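Side-chain contacts in reticulocyte binding protein (Streptococcus agalactiae COH1, PDB 3FAW), which is a cell-wall-anchored pullulanase of group B Streptococcus that probably hydrolyses the alpha-1,6 branch linkages of pullulan and related alpha-glucans: residues A[587-592]-A[626-631]; A[596-601]-A[684-689]. All coordinates share one frame; numbering follows the deposited sequence.

In the fold
Helix 590-609, the second of two helices between strand 566-568, the seventh strand of the parallel eight-stranded barrel, and the eighth, 614-618, takes part in both contacts. Going along the chain, its first residues and the turn before them come first (587-592), then a stretch of its body (596-601). The chain then runs through the barrel wall as strand 614-618 and enters the long loop whose segment 626-631 returns to the helix start, closing contact 1. Further on, the start of helix 685-703 reaches the helix body, closing contact 2. The segments alternate, so the two loops cross. The centres of the two contacts lie about 14 Å apart, and P590 of contact 1 touches I597 of contact 2.

Contact 1. Residues A[587-592]-A[626-631]; sequences NKDPKV and TKRLLN
R628 reaches from the loop segment 626-631 to the start of helix 590-609 and brings its guanidinium against P590 and D589. The largest share of the buried surface is its own. With CG anti to the backbone N (chi1 -163°) and a bend at chi3, the chain sets NH2 against the proline ring, 3.5 Å from P590 CB and equally far from P590 CG. P590 comes to meet it from the opposite direction, and P590 CB stands oblique to the guanidinium. D589 crosses R628 at about a right angle. Its OD1 sits near the guanidinium plane, at the edge, but the salt bridge is long, with D589 OD1 3.9 Å from R628 NH2, and the two flat groups are turned 47° apart. The same oxygen takes a nearly straight bond from the backbone, K591 N to D589 OD1 at 3.1 Å, which arrives from above the carboxylate plane. Outside the segments, D589 OD2 accepts from K654 N and R628 NH1 donates to Y656 O, so the loop around 654-656 grips both partners. D589 is thus an N-cap aspartate with an arginine beside it, at the head of the second of the two helices between strands seven and eight of the TIM barrel.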
ATOM      1  N   ASN A 587      20.431 -19.160 -12.073  1.00 16.92           N
ATOM      2  CA  ASN A 587      20.477 -19.341 -13.528  1.00 17.53           C
ATOM      3  C   ASN A 587      20.183 -20.781 -13.966  1.00 17.82           C
ATOM      4  O   ASN A 587      21.027 -21.445 -14.571  1.00 17.05           O
ATOM      5  CB  ASN A 587      21.824 -18.865 -14.102  1.00 17.88           C
ATOM      6  CG  ASN A 587      21.831 -18.825 -15.631  1.00 18.66           C
ATOM      7  OD1 ASN A 587      22.789 -19.262 -16.275  1.00 18.37           O
ATOM      8  ND2 ASN A 587      20.753 -18.314 -16.213  1.00 12.37           N
ATOM      9  N   LYS A 588      18.982 -21.255 -13.652  1.00 18.75           N
ATOM     10  CA  LYS A 588      18.555 -22.596 -14.052  1.00 18.35           C
ATOM     11  C   LYS A 588      17.150 -22.590 -14.671  1.00 18.13           C
ATOM     12  O   LYS A 588      16.299 -21.774 -14.311  1.00 13.69           O
ATOM     13  CB  LYS A 588      18.620 -23.546 -12.857  1.00 18.93           C
ATOM     14  CG  LYS A 588      20.045 -23.840 -12.402  1.00 19.61           C
ATOM     15  CD  LYS A 588      20.080 -24.906 -11.316  1.00 21.35           C
ATOM     16  CE  LYS A 588      21.508 -25.300 -10.980  1.00 23.84           C
ATOM     17  NZ  LYS A 588      21.565 -26.407  -9.986  1.00 25.58           N
ATOM     18  N   ASP A 589      16.933 -23.501 -15.618  1.00 18.04           N
ATOM     19  CA  ASP A 589      15.649 -23.641 -16.300  1.00 18.93           C
ATOM     20  C   ASP A 589      14.713 -24.466 -15.420  1.00 19.71           C
ATOM     21  O   ASP A 589      15.049 -25.598 -15.069  1.00 19.67           O
ATOM     22  CB  ASP A 589      15.844 -24.336 -17.656  1.00 18.29           C
ATOM     23  CG  ASP A 589      14.617 -24.239 -18.561  1.00 18.29           C
ATOM     24  OD1 ASP A 589      13.513 -23.924 -18.078  1.00 18.98           O
ATOM     25  OD2 ASP A 589      14.760 -24.482 -19.779  1.00 21.64           O
ATOM     26  N   PRO A 590      13.547 -23.899 -15.040  1.00 20.93           N
ATOM     27  CA  PRO A 590      12.524 -24.660 -14.307  1.00 22.84           C
ATOM     28  C   PRO A 590      12.048 -25.954 -14.988  1.00 24.47           C
ATOM     29  O   PRO A 590      11.500 -26.826 -14.316  1.00 26.62           O
ATOM     30  CB  PRO A 590      11.360 -23.667 -14.194  1.00 23.27           C
ATOM     31  CG  PRO A 590      11.983 -22.329 -14.306  1.00 21.41           C
ATOM     32  CD  PRO A 590      13.137 -22.494 -15.239  1.00 20.83           C
ATOM     33  N   LYS A 591      12.242 -26.074 -16.300  1.00 26.05           N
ATOM     34  CA  LYS A 591      11.907 -27.308 -17.025  1.00 27.02           C
ATOM     35  C   LYS A 591      12.713 -28.518 -16.535  1.00 26.12           C
ATOM     36  O   LYS A 591      12.219 -29.646 -16.568  1.00 26.32           O
ATOM     37  CB  LYS A 591      12.118 -27.123 -18.533  1.00 27.10           C
ATOM     38  CG  LYS A 591      11.558 -28.265 -19.383  1.00 27.88           C
ATOM     39  CD  LYS A 591      11.735 -28.012 -20.876  1.00 29.40           C
ATOM     40  CE  LYS A 591      10.751 -26.978 -21.414  0.10 29.26           C
ATOM     41  NZ  LYS A 591       9.338 -27.444 -21.336  0.10 29.40           N
ATOM     42  N   VAL A 592      13.949 -28.278 -16.096  1.00 25.14           N
ATOM     43  CA  VAL A 592      14.814 -29.340 -15.567  1.00 23.92           C
ATOM     44  C   VAL A 592      15.175 -29.184 -14.083  1.00 22.60           C
ATOM     45  O   VAL A 592      15.632 -30.143 -13.458  1.00 21.92           O
ATOM     46  CB  VAL A 592      16.135 -29.443 -16.367  1.00 24.81           C
ATOM     47  CG1 VAL A 592      15.848 -29.694 -17.836  1.00 24.55           C
ATOM     48  CG2 VAL A 592      16.981 -28.187 -16.183  1.00 25.75           C
ATOM     49  N   THR A 626       4.547 -18.291 -10.510  1.00 11.76           N
ATOM     50  CA  THR A 626       5.430 -17.816 -11.576  1.00 11.99           C
ATOM     51  C   THR A 626       4.727 -16.813 -12.487  1.00 13.23           C
ATOM     52  O   THR A 626       3.499 -16.856 -12.653  1.00 12.21           O
ATOM     53  CB  THR A 626       5.952 -18.993 -12.446  1.00 12.98           C
ATOM     54  OG1 THR A 626       6.942 -18.510 -13.366  1.00 10.34           O
ATOM     55  CG2 THR A 626       4.814 -19.638 -13.220  1.00 10.30           C
ATOM     56  N   LYS A 627       5.524 -15.925 -13.079  1.00 14.12           N
ATOM     57  CA  LYS A 627       5.041 -14.947 -14.056  1.00 16.07           C
ATOM     58  C   LYS A 627       5.832 -15.053 -15.363  1.00 16.87           C
ATOM     59  O   LYS A 627       6.239 -14.041 -15.942  1.00 16.89           O
ATOM     60  CB  LYS A 627       5.133 -13.527 -13.480  1.00 16.38           C
ATOM     61  CG  LYS A 627       4.249 -13.308 -12.261  1.00 17.08           C
ATOM     62  CD  LYS A 627       4.319 -11.879 -11.731  1.00 14.52           C
ATOM     63  CE  LYS A 627       3.408 -11.714 -10.516  1.00 15.23           C
ATOM     64  NZ  LYS A 627       3.552 -10.399  -9.828  1.00 10.83           N
ATOM     65  N   ARG A 628       6.030 -16.288 -15.827  1.00 19.11           N
ATOM     66  CA  ARG A 628       6.769 -16.556 -17.059  1.00 19.64           C
ATOM     67  C   ARG A 628       5.943 -16.126 -18.272  1.00 19.30           C
ATOM     68  O   ARG A 628       4.739 -16.373 -18.326  1.00 19.15           O
ATOM     69  CB  ARG A 628       7.123 -18.047 -17.175  1.00 20.64           C
ATOM     70  CG  ARG A 628       8.233 -18.343 -18.198  1.00 21.84           C
ATOM     71  CD  ARG A 628       8.147 -19.749 -18.776  1.00 25.59           C
ATOM     72  NE  ARG A 628       8.621 -20.790 -17.860  1.00 27.27           N
ATOM     73  CZ  ARG A 628       9.627 -21.638 -18.090  1.00 27.29           C
ATOM     74  NH1 ARG A 628      10.326 -21.607 -19.220  1.00 27.95           N
ATOM     75  NH2 ARG A 628       9.941 -22.538 -17.166  1.00 27.36           N
ATOM     76  N   LEU A 629       6.602 -15.487 -19.237  1.00 18.49           N
ATOM     77  CA  LEU A 629       5.943 -14.983 -20.440  1.00 18.30           C
ATOM     78  C   LEU A 629       5.855 -16.090 -21.495  1.00 19.01           C
ATOM     79  O   LEU A 629       6.749 -16.242 -22.333  1.00 18.58           O
ATOM     80  CB  LEU A 629       6.704 -13.766 -20.982  1.00 18.80           C
ATOM     81  CG  LEU A 629       6.056 -12.930 -22.090  1.00 17.05           C
ATOM     82  CD1 LEU A 629       4.814 -12.205 -21.585  1.00 14.89           C
ATOM     83  CD2 LEU A 629       7.064 -11.940 -22.651  1.00 16.63           C
ATOM     84  N   LEU A 630       4.769 -16.861 -21.437  1.00 19.33           N
ATOM     85  CA  LEU A 630       4.506 -17.945 -22.392  1.00 19.01           C
ATOM     86  C   LEU A 630       3.863 -17.420 -23.679  1.00 19.05           C
ATOM     87  O   LEU A 630       2.788 -17.875 -24.084  1.00 19.45           O
ATOM     88  CB  LEU A 630       3.601 -19.009 -21.758  1.00 19.33           C
ATOM     89  CG  LEU A 630       4.134 -19.724 -20.515  1.00 19.39           C
ATOM     90  CD1 LEU A 630       3.064 -20.636 -19.928  1.00 20.52           C
ATOM     91  CD2 LEU A 630       5.385 -20.521 -20.844  1.00 21.03           C
ATOM     92  N   ASN A 631       4.540 -16.470 -24.319  1.00 18.62           N
ATOM     93  CA  ASN A 631       4.095 -15.883 -25.578  1.00 18.41           C
ATOM     94  C   ASN A 631       4.960 -16.428 -26.714  1.00 18.89           C
ATOM     95  O   ASN A 631       6.188 -16.347 -26.631  1.00 18.47           O
ATOM     96  CB  ASN A 631       4.216 -14.360 -25.505  1.00 17.69           C
ATOM     97  CG  ASN A 631       3.565 -13.655 -26.683  1.00 18.54           C
ATOM     98  OD1 ASN A 631       3.966 -13.837 -27.833  1.00 18.44           O
ATOM     99  ND2 ASN A 631       2.564 -12.829 -26.398  1.00 12.54           N
TER

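Contact 2. Residues A[596-601]-A[684-689]; sequences DIHRRL and HPISTK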
ATOM      1  N   ASP A 596      14.875 -28.418  -7.442  1.00 14.48           N
ATOM      2  CA  ASP A 596      15.893 -27.660  -6.726  1.00 16.12           C
ATOM      3  C   ASP A 596      15.374 -26.275  -6.348  1.00 14.80           C
ATOM      4  O   ASP A 596      15.550 -25.821  -5.217  1.00 13.55           O
ATOM      5  CB  ASP A 596      17.162 -27.533  -7.573  1.00 20.00           C
ATOM      6  CG  ASP A 596      18.309 -26.900  -6.812  1.00 20.00           C
ATOM      7  OD1 ASP A 596      18.708 -27.453  -5.765  1.00 20.00           O
ATOM      8  OD2 ASP A 596      18.814 -25.849  -7.261  1.00 20.00           O
ATOM      9  N   ILE A 597      14.733 -25.612  -7.304  1.00 14.21           N
ATOM     10  CA  ILE A 597      14.172 -24.281  -7.088  1.00 14.44           C
ATOM     11  C   ILE A 597      13.214 -24.285  -5.890  1.00 13.58           C
ATOM     12  O   ILE A 597      13.285 -23.397  -5.044  1.00 14.24           O
ATOM     13  CB  ILE A 597      13.470 -23.741  -8.364  1.00 14.35           C
ATOM     14  CG1 ILE A 597      14.505 -23.456  -9.463  1.00 14.23           C
ATOM     15  CG2 ILE A 597      12.688 -22.466  -8.054  1.00 15.22           C
ATOM     16  CD1 ILE A 597      13.904 -23.231 -10.842  1.00 15.16           C
ATOM     17  N   HIS A 598      12.340 -25.290  -5.813  1.00 12.69           N
ATOM     18  CA  HIS A 598      11.383 -25.399  -4.704  1.00 12.90           C
ATOM     19  C   HIS A 598      12.048 -25.764  -3.372  1.00 12.42           C
ATOM     20  O   HIS A 598      11.599 -25.325  -2.318  1.00 10.76           O
ATOM     21  CB  HIS A 598      10.264 -26.392  -5.033  1.00 12.59           C
ATOM     22  CG  HIS A 598       9.217 -25.834  -5.947  1.00 15.25           C
ATOM     23  ND1 HIS A 598       9.447 -25.610  -7.287  1.00 15.95           N
ATOM     24  CD2 HIS A 598       7.940 -25.448  -5.715  1.00 14.80           C
ATOM     25  CE1 HIS A 598       8.357 -25.111  -7.842  1.00 13.69           C
ATOM     26  NE2 HIS A 598       7.428 -25.004  -6.910  1.00 14.10           N
ATOM     27  N   ARG A 599      13.113 -26.562  -3.419  1.00 13.04           N
ATOM     28  CA  ARG A 599      13.889 -26.856  -2.212  1.00 13.57           C
ATOM     29  C   ARG A 599      14.436 -25.560  -1.610  1.00 12.12           C
ATOM     30  O   ARG A 599      14.349 -25.348  -0.403  1.00 11.54           O
ATOM     31  CB  ARG A 599      15.017 -27.853  -2.509  1.00 13.25           C
ATOM     32  CG  ARG A 599      14.535 -29.291  -2.597  1.00 14.30           C
ATOM     33  CD  ARG A 599      15.651 -30.258  -2.951  1.00 17.37           C
ATOM     34  NE  ARG A 599      15.119 -31.590  -3.231  1.00 21.43           N
ATOM     35  CZ  ARG A 599      15.844 -32.642  -3.607  1.00 24.88           C
ATOM     36  NH1 ARG A 599      17.163 -32.542  -3.760  0.10 24.96           N
ATOM     37  NH2 ARG A 599      15.246 -33.805  -3.832  1.00 26.46           N
ATOM     38  N   ARG A 600      14.963 -24.689  -2.468  1.00 10.55           N
ATOM     39  CA  ARG A 600      15.441 -23.365  -2.059  1.00 10.37           C
ATOM     40  C   ARG A 600      14.308 -22.431  -1.626  1.00 11.48           C
ATOM     41  O   ARG A 600      14.460 -21.666  -0.675  1.00 12.47           O
ATOM     42  CB  ARG A 600      16.245 -22.721  -3.191  1.00 10.35           C
ATOM     43  CG  ARG A 600      17.534 -23.463  -3.510  1.00 10.51           C
ATOM     44  CD  ARG A 600      18.202 -22.916  -4.759  1.00  9.61           C
ATOM     45  NE  ARG A 600      19.448 -23.614  -5.066  1.00  6.26           N
ATOM     46  CZ  ARG A 600      20.624 -23.388  -4.474  1.00  7.93           C
ATOM     47  NH1 ARG A 600      20.738 -22.488  -3.513  1.00  9.81           N
ATOM     48  NH2 ARG A 600      21.697 -24.079  -4.842  1.00 10.04           N
ATOM     49  N   LEU A 601      13.178 -22.497  -2.324  1.00 12.76           N
ATOM     50  CA  LEU A 601      11.999 -21.699  -1.981  1.00 13.01           C
ATOM     51  C   LEU A 601      11.511 -22.027  -0.569  1.00 13.32           C
ATOM     52  O   LEU A 601      11.183 -21.130   0.212  1.00 11.72           O
ATOM     53  CB  LEU A 601      10.882 -21.946  -3.004  1.00 13.79           C
ATOM     54  CG  LEU A 601       9.646 -21.043  -2.960  1.00 14.35           C
ATOM     55  CD1 LEU A 601       8.931 -21.081  -4.302  1.00 15.73           C
ATOM     56  CD2 LEU A 601       8.693 -21.441  -1.842  1.00 12.82           C
ATOM     57  N   HIS A 684       0.423 -31.793 -10.049  1.00 19.03           N
ATOM     58  CA  HIS A 684       1.515 -30.906  -9.638  1.00 17.49           C
ATOM     59  C   HIS A 684       2.029 -31.267  -8.237  1.00 16.90           C
ATOM     60  O   HIS A 684       1.786 -30.536  -7.275  1.00 15.04           O
ATOM     61  CB  HIS A 684       1.050 -29.446  -9.674  1.00 17.33           C
ATOM     62  CG  HIS A 684       0.510 -29.015 -11.002  1.00 17.31           C
ATOM     63  ND1 HIS A 684      -0.789 -29.261 -11.391  1.00 17.25           N
ATOM     64  CD2 HIS A 684       1.090 -28.351 -12.030  1.00 19.33           C
ATOM     65  CE1 HIS A 684      -0.985 -28.770 -12.602  1.00 16.45           C
ATOM     66  NE2 HIS A 684       0.140 -28.213 -13.012  1.00 18.53           N
ATOM     67  N   PRO A 685       2.754 -32.396  -8.121  1.00 16.36           N
ATOM     68  CA  PRO A 685       3.225 -32.880  -6.821  1.00 15.62           C
ATOM     69  C   PRO A 685       4.289 -32.002  -6.137  1.00 15.05           C
ATOM     70  O   PRO A 685       4.341 -31.970  -4.905  1.00 14.75           O
ATOM     71  CB  PRO A 685       3.796 -34.266  -7.149  1.00 16.83           C
ATOM     72  CG  PRO A 685       4.174 -34.191  -8.574  1.00 16.69           C
ATOM     73  CD  PRO A 685       3.163 -33.295  -9.217  1.00 17.04           C
ATOM     74  N   ILE A 686       5.118 -31.302  -6.913  1.00 13.22           N
ATOM     75  CA  ILE A 686       6.177 -30.453  -6.345  1.00 13.33           C
ATOM     76  C   ILE A 686       5.626 -29.170  -5.686  1.00 13.12           C
ATOM     77  O   ILE A 686       5.999 -28.833  -4.559  1.00 12.86           O
ATOM     78  CB  ILE A 686       7.237 -30.083  -7.411  1.00 12.90           C
ATOM     79  CG1 ILE A 686       7.941 -31.349  -7.913  1.00 14.13           C
ATOM     80  CG2 ILE A 686       8.263 -29.105  -6.846  1.00  8.85           C
ATOM     81  CD1 ILE A 686       8.908 -31.113  -9.061  1.00 16.40           C
ATOM     82  N   SER A 687       4.746 -28.466  -6.392  1.00 11.93           N
ATOM     83  CA  SER A 687       4.152 -27.229  -5.881  1.00 12.49           C
ATOM     84  C   SER A 687       3.166 -27.479  -4.737  1.00 13.05           C
ATOM     85  O   SER A 687       3.056 -26.661  -3.824  1.00 13.27           O
ATOM     86  CB  SER A 687       3.466 -26.453  -7.012  1.00 12.23           C
ATOM     87  OG  SER A 687       2.406 -27.201  -7.580  1.00 11.39           O
ATOM     88  N   THR A 688       2.454 -28.603  -4.786  1.00 14.04           N
ATOM     89  CA  THR A 688       1.536 -28.979  -3.706  1.00 13.31           C
ATOM     90  C   THR A 688       2.298 -29.424  -2.448  1.00 13.85           C
ATOM     91  O   THR A 688       1.851 -29.172  -1.327  1.00 11.56           O
ATOM     92  CB  THR A 688       0.516 -30.066  -4.147  1.00 12.08           C
ATOM     93  OG1 THR A 688       1.195 -31.211  -4.684  1.00 10.44           O
ATOM     94  CG2 THR A 688      -0.434 -29.502  -5.200  1.00 12.08           C
ATOM     95  N   LYS A 689       3.448 -30.071  -2.631  1.00 14.63           N
ATOM     96  CA  LYS A 689       4.333 -30.386  -1.501  1.00 15.93           C
ATOM     97  C   LYS A 689       4.848 -29.107  -0.845  1.00 15.69           C
ATOM     98  O   LYS A 689       4.918 -29.013   0.380  1.00 16.00           O
ATOM     99  CB  LYS A 689       5.514 -31.251  -1.949  1.00 16.33           C
ATOM    100  CG  LYS A 689       6.468 -31.642  -0.813  1.00 17.17           C
ATOM    101  CD  LYS A 689       7.460 -32.709  -1.263  1.00 15.68           C
ATOM    102  CE  LYS A 689       8.441 -33.057  -0.161  1.00 16.45           C
ATOM    103  NZ  LYS A 689       9.483 -34.012  -0.623  1.00 17.37           N
TER
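I686 lays its CG2 methyl over one face of the H598 imidazole, a CH-pi contact that carries most of this helix-to-helix meeting. The methyl carbon stands 3.7 Å from the centroid of the H598 ring, 19° off the ring normal, and is shifted toward the rim; the ring atom nearest to I686 CG2 is H598 CG, at 3.5 Å. Chi1 of I686 (-63°) turns CG2 anti to the backbone N and CG1 anti to the carbonyl carbon, and CG2 is the branch that meets the ring. Van der Waals packing adds S687, whose CA lies 4.1 Å from H598 NE2, oblique to the ring.

Hydrogen bonds outside the segments fix the polar atoms: H598 ND1 to E594 O, one turn earlier in its own helix, H598 NE2 weakly to Y623 O, and S687 OG to A677 O. At the start of the second helix H684 O receives both T688 N and T688 OG1, with T688 OG1 2.7 Å from H684 O.

The pair joins helix 590-609 to the first turn of helix 685-703, while H579 of helix 578-586 meets the H598 ring with its plane at about 60° and T690 of helix 685-703 touches H598 as well.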